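Long-range contact in protein toll (Drosophila melanogaster, PDB 4LXR), which serves as the cell-surface receptor for the cleaved cytokine Spätzle, switching on Toll signalling in embryonic dorsal-ventral patterning and antifungal immunity: residues Q437-G443 against F460-W465. Numbering follows the deposited sequence.
Sequences QINSPFG and FVYNDW
In the leucine-rich-repeat ectodomain of Toll, the loop leading to strand 450-452 packs on the convex-side segment of the next turn, repeat 13. Residues 437-440 run extended, then the chain turns at Pro441-Gly443, with Gly443 N bonded to Ser440 O (3.0 Å); a CB on Gly443 would be crowded by that oxygen. Opposite, Phe460-Tyr462 are extended and lead into the short helix 463-467; the closest CA pair is Gly443-Asp464, 5.2 Å. Two backbone amides set the alignment: Asn463 N donates to Ile438 O (3.2 Å), and Ser440 N to Asp464 OD1 (2.8 Å). The p rotamer of Asp464 turns its carboxylate to the loop, its two acceptor oxygens suiting an N-H and an O-H: OD1 takes the amide and OD2 accepts from Ser440 OG (2.6 Å). Ser440, chi1 p, is short enough for its OG also to accept from Phe442 N (3.0 Å), an ST turn, and weakly from Trp465 NE1 (3.1 Å). Asn463, chi1 t, has an amide that both donates and accepts: ND2 gives to Asn439 OD1 (3.1 Å; Asn439 chi1 m), while OD1 pairs with Asn467 and weakly receives Gln437 NE2 (3.3 Å). Apolar groups border this network. Ile438, chi1 m, sets CG2 3.9 Å from Tyr462 CE2 (chi1 m) and CD1 4.2 Å from Phe460 CE2 (chi1 t), beside Ile432. At the other end, edge to edge, Phe442 CD2 lies 3.8 Å from Trp465 NE1 and 4.2 Å from its CZ2 (both chi1 m). The Asp464 carboxylate, taking Ser440 N and OG, and the Asn463 bonds together tie the loop to the start of the helical segment.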
# COMPACT_ATOMS: atom_id res chain seq x y z
N GLN A 437 -13.83 0.63 32.86
CA GLN A 437 -12.47 0.36 32.45
C GLN A 437 -12.37 -1.10 32.02
O GLN A 437 -12.39 -2.01 32.85
CB GLN A 437 -11.51 0.67 33.60
CG GLN A 437 -10.06 0.90 33.19
CD GLN A 437 -9.24 1.55 34.29
OE1 GLN A 437 -9.76 1.88 35.36
NE2 GLN A 437 -7.95 1.75 34.03
N ILE A 438 -12.29 -1.32 30.71
CA ILE A 438 -12.38 -2.67 30.17
C ILE A 438 -11.17 -2.94 29.31
O ILE A 438 -10.94 -2.25 28.33
CB ILE A 438 -13.64 -2.84 29.30
CG1 ILE A 438 -14.88 -2.30 30.03
CG2 ILE A 438 -13.83 -4.30 28.91
CD1 ILE A 438 -15.95 -1.73 29.11
N ASN A 439 -10.37 -3.93 29.68
CA ASN A 439 -9.22 -4.30 28.84
C ASN A 439 -9.63 -5.28 27.74
O ASN A 439 -10.36 -6.23 27.98
CB ASN A 439 -8.09 -4.91 29.67
CG ASN A 439 -7.35 -3.87 30.50
OD1 ASN A 439 -7.17 -2.73 30.08
ND2 ASN A 439 -6.92 -4.28 31.69
N SER A 440 -9.14 -5.01 26.52
CA SER A 440 -9.23 -5.95 25.41
C SER A 440 -8.34 -7.18 25.68
O SER A 440 -7.47 -7.13 26.55
CB SER A 440 -8.79 -5.27 24.12
OG SER A 440 -7.39 -5.35 23.95
N PRO A 441 -8.55 -8.28 24.93
CA PRO A 441 -7.68 -9.46 25.03
C PRO A 441 -6.22 -9.16 24.69
O PRO A 441 -5.32 -9.96 24.99
CB PRO A 441 -8.27 -10.43 23.99
CG PRO A 441 -9.70 -10.04 23.88
CD PRO A 441 -9.73 -8.54 24.08
N PHE A 442 -5.98 -8.02 24.06
CA PHE A 442 -4.63 -7.64 23.62
C PHE A 442 -3.86 -6.94 24.73
O PHE A 442 -2.68 -6.61 24.57
CB PHE A 442 -4.75 -6.74 22.40
CG PHE A 442 -5.69 -7.27 21.37
CD1 PHE A 442 -5.56 -8.58 20.91
CD2 PHE A 442 -6.73 -6.50 20.89
CE1 PHE A 442 -6.44 -9.09 19.97
CE2 PHE A 442 -7.61 -7.01 19.95
CZ PHE A 442 -7.46 -8.30 19.49
N GLY A 443 -4.53 -6.74 25.87
CA GLY A 443 -4.03 -5.91 26.95
C GLY A 443 -2.72 -6.34 27.57
O GLY A 443 -2.06 -5.54 28.23
N PHE A 460 -15.91 0.24 20.35
CA PHE A 460 -15.38 0.95 21.51
C PHE A 460 -13.86 1.01 21.49
O PHE A 460 -13.20 0.02 21.15
CB PHE A 460 -15.87 0.22 22.76
CG PHE A 460 -15.31 0.74 24.05
CD1 PHE A 460 -15.67 1.99 24.52
CD2 PHE A 460 -14.48 -0.06 24.82
CE1 PHE A 460 -15.17 2.46 25.73
CE2 PHE A 460 -13.98 0.40 26.02
CZ PHE A 460 -14.33 1.67 26.49
N VAL A 461 -13.31 2.16 21.87
CA VAL A 461 -11.87 2.29 22.07
C VAL A 461 -11.49 1.80 23.47
O VAL A 461 -11.69 2.50 24.45
CB VAL A 461 -11.43 3.76 21.92
CG1 VAL A 461 -9.95 3.87 22.14
CG2 VAL A 461 -11.82 4.30 20.55
N TYR A 462 -10.94 0.59 23.54
CA TYR A 462 -10.63 -0.06 24.83
C TYR A 462 -9.55 0.62 25.66
O TYR A 462 -8.73 1.37 25.15
CB TYR A 462 -10.28 -1.55 24.61
CG TYR A 462 -11.51 -2.39 24.35
CD1 TYR A 462 -12.18 -2.31 23.13
CD2 TYR A 462 -12.01 -3.23 25.34
CE1 TYR A 462 -13.32 -3.07 22.90
CE2 TYR A 462 -13.15 -4.00 25.11
CZ TYR A 462 -13.80 -3.91 23.89
OH TYR A 462 -14.93 -4.66 23.67
N ASN A 463 -9.55 0.33 26.96
CA ASN A 463 -8.65 0.98 27.92
C ASN A 463 -7.17 0.71 27.67
O ASN A 463 -6.35 1.63 27.72
CB ASN A 463 -9.01 0.58 29.35
CG ASN A 463 -8.02 1.11 30.37
OD1 ASN A 463 -8.08 2.27 30.78
ND2 ASN A 463 -7.09 0.26 30.79
N ASP A 464 -6.82 -0.55 27.43
CA ASP A 464 -5.42 -0.91 27.25
C ASP A 464 -4.81 -0.24 26.02
O ASP A 464 -3.61 0.05 26.02
CB ASP A 464 -5.23 -2.43 27.18
CG ASP A 464 -6.19 -3.10 26.22
OD1 ASP A 464 -7.41 -2.82 26.31
OD2 ASP A 464 -5.72 -3.89 25.38
N TRP A 465 -5.62 0.03 25.00
CA TRP A 465 -5.10 0.64 23.77
C TRP A 465 -4.63 2.06 24.06
O TRP A 465 -3.71 2.57 23.42
CB TRP A 465 -6.14 0.65 22.64
CG TRP A 465 -6.69 -0.71 22.27
CD1 TRP A 465 -6.17 -1.93 22.61
CD2 TRP A 465 -7.87 -0.98 21.50
NE1 TRP A 465 -6.95 -2.94 22.11
CE2 TRP A 465 -8.00 -2.38 21.42
CE3 TRP A 465 -8.82 -0.17 20.88
CZ2 TRP A 465 -9.06 -2.99 20.74
CZ3 TRP A 465 -9.87 -0.78 20.21
CH2 TRP A 465 -9.98 -2.17 20.14